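Local coordinates for protein 1d10 (Caenorhabditis elegans, PDB 1T9F) that is of unknown function but carries MIR repeats folded as a beta-trefoil, probably related to SDF2-like proteins, at residues 5-18 with 124-136. Sequence-based numbering, arbitrary orientation.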
ATOM      1  N   ASP A   5     -12.390  -9.640  14.250  1.00 55.49           N
ATOM      2  CA  ASP A   5     -12.481  -8.303  13.669  1.00 55.29           C
ATOM      3  C   ASP A   5     -11.518  -8.264  12.485  1.00 51.70           C
ATOM      4  O   ASP A   5     -10.858  -7.256  12.230  1.00 53.18           O
ATOM      5  CB  ASP A   5     -12.089  -7.237  14.703  1.00 53.20           C
ATOM      6  CG  ASP A   5     -10.617  -7.306  15.105  1.00 63.37           C
ATOM      7  OD1 ASP A   5     -10.193  -6.485  15.947  1.00 67.71           O
ATOM      8  OD2 ASP A   5      -9.882  -8.174  14.585  1.00 66.79           O
ATOM      9  N   PHE A   6     -11.450  -9.376  11.761  1.00 46.37           N
ATOM     10  CA  PHE A   6     -10.551  -9.502  10.622  1.00 43.02           C
ATOM     11  C   PHE A   6     -10.865  -8.632   9.416  1.00 37.35           C
ATOM     12  O   PHE A   6     -11.998  -8.211   9.203  1.00 34.94           O
ATOM     13  CB  PHE A   6     -10.462 -10.967  10.183  1.00 48.23           C
ATOM     14  CG  PHE A   6     -11.792 -11.649  10.066  1.00 50.75           C
ATOM     15  CD1 PHE A   6     -12.735 -11.220   9.141  1.00 54.74           C
ATOM     16  CD2 PHE A   6     -12.101 -12.730  10.883  1.00 55.97           C
ATOM     17  CE1 PHE A   6     -13.974 -11.861   9.030  1.00 64.32           C
ATOM     18  CE2 PHE A   6     -13.333 -13.376  10.781  1.00 60.96           C
ATOM     19  CZ  PHE A   6     -14.271 -12.940   9.851  1.00 60.70           C
ATOM     20  N   VAL A   7      -9.825  -8.366   8.632  1.00 35.80           N
ATOM     21  CA  VAL A   7      -9.930  -7.565   7.423  1.00 27.22           C
ATOM     22  C   VAL A   7     -10.490  -8.484   6.350  1.00 30.24           C
ATOM     23  O   VAL A   7     -10.041  -9.622   6.210  1.00 28.59           O
ATOM     24  CB  VAL A   7      -8.544  -7.054   6.992  1.00 29.39           C
ATOM     25  CG1 VAL A   7      -8.670  -6.201   5.753  1.00 24.16           C
ATOM     26  CG2 VAL A   7      -7.910  -6.264   8.129  1.00 28.87           C
ATOM     27  N   THR A   8     -11.461  -7.992   5.589  1.00 28.75           N
ATOM     28  CA  THR A   8     -12.107  -8.808   4.569  1.00 27.43           C
ATOM     29  C   THR A   8     -11.850  -8.396   3.126  1.00 24.58           C
ATOM     30  O   THR A   8     -11.520  -7.247   2.831  1.00 18.26           O
ATOM     31  CB  THR A   8     -13.626  -8.847   4.804  1.00 29.95           C
ATOM     32  OG1 THR A   8     -14.170  -7.535   4.613  1.00 34.53           O
ATOM     33  CG2 THR A   8     -13.929  -9.308   6.228  1.00 30.45           C
ATOM     34  N   CYS A   9     -12.029  -9.351   2.224  1.00 18.60           N
ATOM     35  CA  CYS A   9     -11.804  -9.112   0.811  1.00 21.71           C
ATOM     36  C   CYS A   9     -12.813  -8.105   0.258  1.00 18.57           C
ATOM     37  O   CYS A   9     -13.999  -8.185   0.548  1.00 23.94           O
ATOM     38  CB  CYS A   9     -11.890 -10.436   0.062  1.00 25.22           C
ATOM     39  SG  CYS A   9     -10.765 -10.530  -1.356  1.00 34.40           S
ATOM     40  N   TYR A  10     -12.312  -7.161  -0.533  1.00 18.10           N
ATOM     41  CA  TYR A  10     -13.102  -6.086  -1.133  1.00 22.23           C
ATOM     42  C   TYR A  10     -13.522  -5.011  -0.138  1.00 23.58           C
ATOM     43  O   TYR A  10     -14.316  -4.129  -0.464  1.00 22.74           O
ATOM     44  CB  TYR A  10     -14.331  -6.636  -1.865  1.00 24.02           C
ATOM     45  CG  TYR A  10     -13.960  -7.417  -3.100  1.00 19.27           C
ATOM     46  CD1 TYR A  10     -13.175  -6.842  -4.098  1.00 19.92           C
ATOM     47  CD2 TYR A  10     -14.357  -8.741  -3.254  1.00 21.97           C
ATOM     48  CE1 TYR A  10     -12.791  -7.571  -5.218  1.00 29.97           C
ATOM     49  CE2 TYR A  10     -13.980  -9.477  -4.364  1.00 27.20           C
ATOM     50  CZ  TYR A  10     -13.199  -8.890  -5.343  1.00 27.70           C
ATOM     51  OH  TYR A  10     -12.830  -9.629  -6.440  1.00 36.46           O
ATOM     52  N   SER A  11     -13.003  -5.083   1.082  1.00 23.89           N
ATOM     53  CA  SER A  11     -13.329  -4.055   2.059  1.00 20.88           C
ATOM     54  C   SER A  11     -12.554  -2.813   1.609  1.00 26.23           C
ATOM     55  O   SER A  11     -11.572  -2.924   0.875  1.00 20.15           O
ATOM     56  CB  SER A  11     -12.891  -4.490   3.462  1.00 32.39           C
ATOM     57  OG  SER A  11     -11.508  -4.792   3.493  1.00 34.78           O
ATOM     58  N   VAL A  12     -13.009  -1.634   2.021  1.00 20.82           N
ATOM     59  CA  VAL A  12     -12.344  -0.385   1.659  1.00 20.03           C
ATOM     60  C   VAL A  12     -11.863   0.247   2.948  1.00 22.76           C
ATOM     61  O   VAL A  12     -12.644   0.414   3.883  1.00 19.69           O
ATOM     62  CB  VAL A  12     -13.305   0.608   0.976  1.00 18.30           C
ATOM     63  CG1 VAL A  12     -12.591   1.918   0.714  1.00 16.03           C
ATOM     64  CG2 VAL A  12     -13.811   0.032  -0.325  1.00 17.26           C
ATOM     65  N   LEU A  13     -10.590   0.611   2.998  1.00 19.71           N
ATOM     66  CA  LEU A  13     -10.049   1.199   4.214  1.00 25.12           C
ATOM     67  C   LEU A  13      -8.816   2.062   3.990  1.00 18.61           C
ATOM     68  O   LEU A  13      -8.350   2.216   2.863  1.00 17.80           O
ATOM     69  CB  LEU A  13      -9.743   0.073   5.205  1.00 38.48           C
ATOM     70  CG  LEU A  13      -9.192  -1.193   4.550  1.00 38.83           C
ATOM     71  CD1 LEU A  13      -7.777  -0.942   4.120  1.00 39.95           C
ATOM     72  CD2 LEU A  13      -9.256  -2.370   5.503  1.00 44.74           C
ATOM     73  N   LYS A  14      -8.312   2.638   5.077  1.00 14.81           N
ATOM     74  CA  LYS A  14      -7.125   3.481   5.043  1.00 18.14           C
ATOM     75  C   LYS A  14      -5.968   2.725   5.679  1.00 16.97           C
ATOM     76  O   LYS A  14      -6.167   1.965   6.628  1.00 20.25           O
ATOM     77  CB  LYS A  14      -7.358   4.770   5.836  1.00 17.22           C
ATOM     78  CG  LYS A  14      -8.497   5.632   5.337  1.00 26.26           C
ATOM     79  CD  LYS A  14      -8.930   6.602   6.431  1.00 33.27           C
ATOM     80  CE  LYS A  14     -10.140   7.409   6.017  1.00 51.37           C
ATOM     81  NZ  LYS A  14     -10.847   7.972   7.210  1.00 62.26           N
ATOM     82  N   PHE A  15      -4.765   2.931   5.150  1.00 18.51           N
ATOM     83  CA  PHE A  15      -3.563   2.302   5.677  1.00 17.35           C
ATOM     84  C   PHE A  15      -2.749   3.392   6.359  1.00 25.06           C
ATOM     85  O   PHE A  15      -2.221   4.289   5.701  1.00 20.95           O
ATOM     86  CB  PHE A  15      -2.743   1.659   4.553  1.00 16.74           C
ATOM     87  CG  PHE A  15      -3.374   0.416   3.981  1.00 22.57           C
ATOM     88  CD1 PHE A  15      -4.452   0.504   3.107  1.00 31.37           C
ATOM     89  CD2 PHE A  15      -2.925  -0.842   4.363  1.00 30.93           C
ATOM     90  CE1 PHE A  15      -5.077  -0.642   2.630  1.00 29.22           C
ATOM     91  CE2 PHE A  15      -3.543  -1.998   3.894  1.00 27.96           C
ATOM     92  CZ  PHE A  15      -4.621  -1.897   3.028  1.00 27.78           C
ATOM     93  N   ILE A  16      -2.649   3.308   7.681  1.00 20.74           N
ATOM     94  CA  ILE A  16      -1.924   4.307   8.460  1.00 21.08           C
ATOM     95  C   ILE A  16      -0.532   3.826   8.874  1.00 21.63           C
ATOM     96  O   ILE A  16      -0.376   2.718   9.391  1.00 20.71           O
ATOM     97  CB  ILE A  16      -2.718   4.673   9.735  1.00 16.30           C
ATOM     98  CG1 ILE A  16      -4.102   5.201   9.345  1.00 25.64           C
ATOM     99  CG2 ILE A  16      -1.947   5.709  10.564  1.00 19.77           C
ATOM    100  CD1 ILE A  16      -4.962   5.551  10.530  1.00 41.55           C
ATOM    101  N   ASN A  17       0.484   4.652   8.654  1.00 16.26           N
ATOM    102  CA  ASN A  17       1.822   4.241   9.050  1.00 16.95           C
ATOM    103  C   ASN A  17       1.927   4.337  10.567  1.00 19.05           C
ATOM    104  O   ASN A  17       1.767   5.410  11.157  1.00 21.03           O
ATOM    105  CB  ASN A  17       2.882   5.102   8.366  1.00 16.89           C
ATOM    106  CG  ASN A  17       4.281   4.569   8.588  1.00 14.38           C
ATOM    107  OD1 ASN A  17       4.932   4.906   9.569  1.00 18.19           O
ATOM    108  ND2 ASN A  17       4.744   3.720   7.682  1.00 19.52           N
ATOM    109  N   ALA A  18       2.172   3.191  11.191  1.00 29.08           N
ATOM    110  CA  ALA A  18       2.266   3.082  12.645  1.00 22.33           C
ATOM    111  C   ALA A  18       3.107   4.127  13.372  1.00 27.07           C
ATOM    112  O   ALA A  18       2.651   4.737  14.339  1.00 28.70           O
ATOM    113  CB  ALA A  18       2.765   1.691  13.016  1.00 26.81           C
ATOM    114  N   ASP A 124      -2.991 -16.277  11.794  1.00 57.49           N
ATOM    115  CA  ASP A 124      -3.358 -16.517  10.410  1.00 67.33           C
ATOM    116  C   ASP A 124      -4.748 -16.022  10.069  1.00 58.62           C
ATOM    117  O   ASP A 124      -5.642 -16.792   9.734  1.00 70.78           O
ATOM    118  CB  ASP A 124      -3.223 -17.999  10.053  1.00 77.12           C
ATOM    119  CG  ASP A 124      -3.017 -18.209   8.559  1.00 84.59           C
ATOM    120  OD1 ASP A 124      -3.890 -17.771   7.783  1.00 85.03           O
ATOM    121  OD2 ASP A 124      -1.984 -18.795   8.163  1.00 89.37           O
ATOM    122  N   GLU A 125      -4.909 -14.708  10.168  1.00 54.21           N
ATOM    123  CA  GLU A 125      -6.153 -14.032   9.859  1.00 52.06           C
ATOM    124  C   GLU A 125      -5.955 -12.559  10.189  1.00 45.56           C
ATOM    125  O   GLU A 125      -5.967 -12.157  11.354  1.00 34.20           O
ATOM    126  CB  GLU A 125      -7.318 -14.624  10.658  1.00 54.27           C
ATOM    127  CG  GLU A 125      -8.559 -14.820   9.799  1.00 55.72           C
ATOM    128  CD  GLU A 125      -9.581 -15.749  10.422  1.00 58.85           C
ATOM    129  OE1 GLU A 125     -10.548 -16.101   9.716  1.00 59.37           O
ATOM    130  OE2 GLU A 125      -9.425 -16.127  11.605  1.00 59.38           O
ATOM    131  N   TRP A 126      -5.735 -11.778   9.138  1.00 33.59           N
ATOM    132  CA  TRP A 126      -5.514 -10.346   9.231  1.00 28.16           C
ATOM    133  C   TRP A 126      -6.562  -9.683  10.109  1.00 30.22           C
ATOM    134  O   TRP A 126      -7.723  -9.587   9.725  1.00 32.16           O
ATOM    135  CB  TRP A 126      -5.553  -9.749   7.825  1.00 35.04           C
ATOM    136  CG  TRP A 126      -5.034  -8.355   7.708  1.00 32.61           C
ATOM    137  CD1 TRP A 126      -4.537  -7.569   8.709  1.00 36.35           C
ATOM    138  CD2 TRP A 126      -4.952  -7.581   6.509  1.00 29.98           C
ATOM    139  NE1 TRP A 126      -4.150  -6.348   8.201  1.00 36.35           N
ATOM    140  CE2 TRP A 126      -4.393  -6.328   6.853  1.00 29.32           C
ATOM    141  CE3 TRP A 126      -5.298  -7.824   5.172  1.00 26.81           C
ATOM    142  CZ2 TRP A 126      -4.173  -5.322   5.907  1.00 25.27           C
ATOM    143  CZ3 TRP A 126      -5.079  -6.821   4.233  1.00 18.38           C
ATOM    144  CH2 TRP A 126      -4.521  -5.585   4.608  1.00 25.18           C
ATOM    145  N   LEU A 127      -6.142  -9.229  11.290  1.00 28.93           N
ATOM    146  CA  LEU A 127      -7.041  -8.567  12.232  1.00 33.55           C
ATOM    147  C   LEU A 127      -6.888  -7.054  12.090  1.00 37.58           C
ATOM    148  O   LEU A 127      -5.778  -6.536  11.956  1.00 38.21           O
ATOM    149  CB  LEU A 127      -6.708  -8.983  13.668  1.00 36.54           C
ATOM    150  CG  LEU A 127      -6.655 -10.478  14.000  1.00 39.91           C
ATOM    151  CD1 LEU A 127      -6.159 -10.661  15.429  1.00 37.99           C
ATOM    152  CD2 LEU A 127      -8.029 -11.109  13.821  1.00 38.87           C
ATOM    153  N   GLU A 128      -8.010  -6.348  12.124  1.00 35.71           N
ATOM    154  CA  GLU A 128      -8.010  -4.900  11.985  1.00 33.26           C
ATOM    155  C   GLU A 128      -7.291  -4.190  13.131  1.00 40.18           C
ATOM    156  O   GLU A 128      -6.945  -3.013  13.020  1.00 31.21           O
ATOM    157  CB  GLU A 128      -9.454  -4.404  11.895  1.00 43.38           C
ATOM    158  CG  GLU A 128      -9.593  -2.924  11.598  1.00 54.33           C
ATOM    159  CD  GLU A 128     -11.010  -2.553  11.211  1.00 57.84           C
ATOM    160  OE1 GLU A 128     -11.569  -3.237  10.327  1.00 61.08           O
ATOM    161  OE2 GLU A 128     -11.557  -1.583  11.780  1.00 59.41           O
ATOM    162  N   SER A 129      -7.053  -4.916  14.219  1.00 38.98           N
ATOM    163  CA  SER A 129      -6.408  -4.353  15.404  1.00 42.25           C
ATOM    164  C   SER A 129      -4.907  -4.602  15.495  1.00 43.42           C
ATOM    165  O   SER A 129      -4.273  -4.233  16.484  1.00 45.87           O
ATOM    166  CB  SER A 129      -7.063  -4.925  16.656  1.00 46.08           C
ATOM    167  OG  SER A 129      -6.798  -6.315  16.747  1.00 45.05           O
ATOM    168  N   GLU A 130      -4.327  -5.223  14.481  1.00 37.15           N
ATOM    169  CA  GLU A 130      -2.908  -5.506  14.549  1.00 35.84           C
ATOM    170  C   GLU A 130      -2.094  -4.710  13.548  1.00 35.39           C
ATOM    171  O   GLU A 130      -2.628  -4.177  12.572  1.00 30.63           O
ATOM    172  CB  GLU A 130      -2.666  -7.000  14.339  1.00 39.34           C
ATOM    173  CG  GLU A 130      -2.749  -7.448  12.895  1.00 54.82           C
ATOM    174  CD  GLU A 130      -2.868  -8.953  12.767  1.00 63.46           C
ATOM    175  OE1 GLU A 130      -3.999  -9.467  12.892  1.00 60.83           O
ATOM    176  OE2 GLU A 130      -1.832  -9.623  12.557  1.00 64.54           O
ATOM    177  N   GLN A 131      -0.797  -4.615  13.808  1.00 31.44           N
ATOM    178  CA  GLN A 131       0.078  -3.914  12.898  1.00 30.28           C
ATOM    179  C   GLN A 131       0.500  -4.982  11.909  1.00 32.33           C
ATOM    180  O   GLN A 131       0.388  -6.176  12.196  1.00 33.78           O
ATOM    181  CB  GLN A 131       1.297  -3.344  13.623  1.00 30.18           C
ATOM    182  CG  GLN A 131       0.948  -2.387  14.741  1.00 28.97           C
ATOM    183  CD  GLN A 131       2.002  -1.323  14.955  1.00 22.83           C
ATOM    184  OE1 GLN A 131       3.191  -1.560  14.758  1.00 30.20           O
ATOM    185  NE2 GLN A 131       1.569  -0.140  15.372  1.00 31.81           N
ATOM    186  N   PHE A 132       0.978  -4.561  10.748  1.00 20.93           N
ATOM    187  CA  PHE A 132       1.387  -5.507   9.733  1.00 24.48           C
ATOM    188  C   PHE A 132       2.359  -4.863   8.767  1.00 24.54           C
ATOM    189  O   PHE A 132       2.565  -3.650   8.791  1.00 23.90           O
ATOM    190  CB  PHE A 132       0.157  -5.991   8.948  1.00 24.29           C
ATOM    191  CG  PHE A 132      -0.563  -4.890   8.195  1.00 21.96           C
ATOM    192  CD1 PHE A 132      -1.483  -4.065   8.839  1.00 31.49           C
ATOM    193  CD2 PHE A 132      -0.294  -4.660   6.847  1.00 21.17           C
ATOM    194  CE1 PHE A 132      -2.127  -3.020   8.149  1.00 23.83           C
ATOM    195  CE2 PHE A 132      -0.929  -3.622   6.154  1.00 17.41           C
ATOM    196  CZ  PHE A 132      -1.842  -2.803   6.803  1.00 16.57           C
ATOM    197  N   LYS A 133       2.971  -5.688   7.932  1.00 20.08           N
ATOM    198  CA  LYS A 133       3.868  -5.193   6.909  1.00 21.94           C
ATOM    199  C   LYS A 133       3.318  -5.733   5.596  1.00 21.91           C
ATOM    200  O   LYS A 133       2.477  -6.641   5.587  1.00 22.08           O
ATOM    201  CB  LYS A 133       5.295  -5.700   7.133  1.00 33.16           C
ATOM    202  CG  LYS A 133       5.984  -5.077   8.331  1.00 25.45           C
ATOM    203  CD  LYS A 133       7.341  -5.698   8.578  1.00 41.56           C
ATOM    204  CE  LYS A 133       7.259  -6.836   9.591  1.00 47.49           C
ATOM    205  NZ  LYS A 133       6.917  -6.345  10.960  1.00 48.62           N
ATOM    206  N   LEU A 134       3.768  -5.159   4.491  1.00 15.13           N
ATOM    207  CA  LEU A 134       3.345  -5.606   3.175  1.00 17.30           C
ATOM    208  C   LEU A 134       4.607  -5.812   2.375  1.00 13.83           C
ATOM    209  O   LEU A 134       5.359  -4.872   2.127  1.00 22.19           O
ATOM    210  CB  LEU A 134       2.460  -4.566   2.484  1.00 16.98           C
ATOM    211  CG  LEU A 134       1.009  -4.433   2.946  1.00 20.49           C
ATOM    212  CD1 LEU A 134       0.347  -3.299   2.157  1.00 20.54           C
ATOM    213  CD2 LEU A 134       0.253  -5.740   2.725  1.00 19.18           C
ATOM    214  N   ARG A 135       4.838  -7.051   1.967  1.00 14.51           N
ATOM    215  CA  ARG A 135       6.032  -7.368   1.211  1.00 18.83           C
ATOM    216  C   ARG A 135       5.701  -7.636  -0.250  1.00 17.50           C
ATOM    217  O   ARG A 135       4.922  -8.535  -0.557  1.00 18.72           O
ATOM    218  CB  ARG A 135       6.710  -8.592   1.833  1.00 21.15           C
ATOM    219  CG  ARG A 135       8.149  -8.780   1.420  1.00 23.17           C
ATOM    220  CD  ARG A 135       8.786  -9.963   2.168  1.00 24.51           C
ATOM    221  NE  ARG A 135      10.228 -10.016   1.950  1.00 26.09           N
ATOM    222  CZ  ARG A 135      11.043 -10.903   2.517  1.00 30.30           C
ATOM    223  NH1 ARG A 135      10.561 -11.825   3.341  1.00 21.54           N
ATOM    224  NH2 ARG A 135      12.341 -10.860   2.268  1.00 24.59           N
ATOM    225  N   HIS A 136       6.296  -6.856  -1.148  1.00 15.47           N
ATOM    226  CA  HIS A 136       6.045  -7.026  -2.573  1.00 17.47           C
ATOM    227  C   HIS A 136       6.409  -8.455  -2.964  1.00 29.13           C
ATOM    228  O   HIS A 136       7.544  -8.896  -2.768  1.00 23.05           O
ATOM    229  CB  HIS A 136       6.876  -6.039  -3.383  1.00 20.13           C
ATOM    230  CG  HIS A 136       6.437  -5.909  -4.808  1.00 28.32           C
ATOM    231  ND1 HIS A 136       7.305  -6.042  -5.871  1.00 26.70           N
ATOM    232  CD2 HIS A 136       5.225  -5.628  -5.344  1.00 18.85           C
ATOM    233  CE1 HIS A 136       6.648  -5.845  -7.001  1.00 26.66           C
ATOM    234  NE2 HIS A 136       5.384  -5.592  -6.709  1.00 24.06           N
TER
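Phe6 and Leu127 form a single backbone bridge, with their CA atoms 4.0 Å apart. Two hydrogen bonds flank it. Val7 N donates to Trp126 O at 2.7 Å, and Glu128 N donates to Asp5 O at 3.0 Å, from above the carbonyl plane. The Val7 side chain points toward 124-136. Val7 CG2 lies over one face of the Trp126 indole, 3.5 Å from the centroid of the five-membered ring and almost on the ring normal, a CH-pi contact. CG1, anti to the backbone N (chi1 -179°), is thereby turned to the six-membered ring, near CE3 and CZ3. Trp126 is buried. Its far edge, at CH2, meets Phe15 CE2 at 3.8 Å, near the planes of both rings. This is the beta-trefoil of the MIR domain, and strands 12-17 and 131-136 are both part of its closed six-stranded barrel. They do not pair directly, but the side chains of Phe15 and Phe132 reach each other. Their rings touch rim to rim, Phe15 CD2 to Phe132 CZ at 3.3 Å, with planes 75° apart. Trp126 CZ2 lies over one face of Phe132, so the three aromatics form one cluster. Ile55 of strand 53-57 and Val174 of strand 172-175 also pack against Trp126. With an alanine here instead of Trp126, Val7 CG2 is likely to lose its aromatic face, and a gap to open beside Phe15 and Phe132. Near the bridge, the carboxylate of Asp5 reaches across Leu127, with OD2 3.4 Å from Leu127 CB. Glu125 runs alongside Phe6, its carboxylate plane 24° from the ring plane. At the other end of the contact, Ala18 CB comes within 3.2 Å of Gln131 NE2.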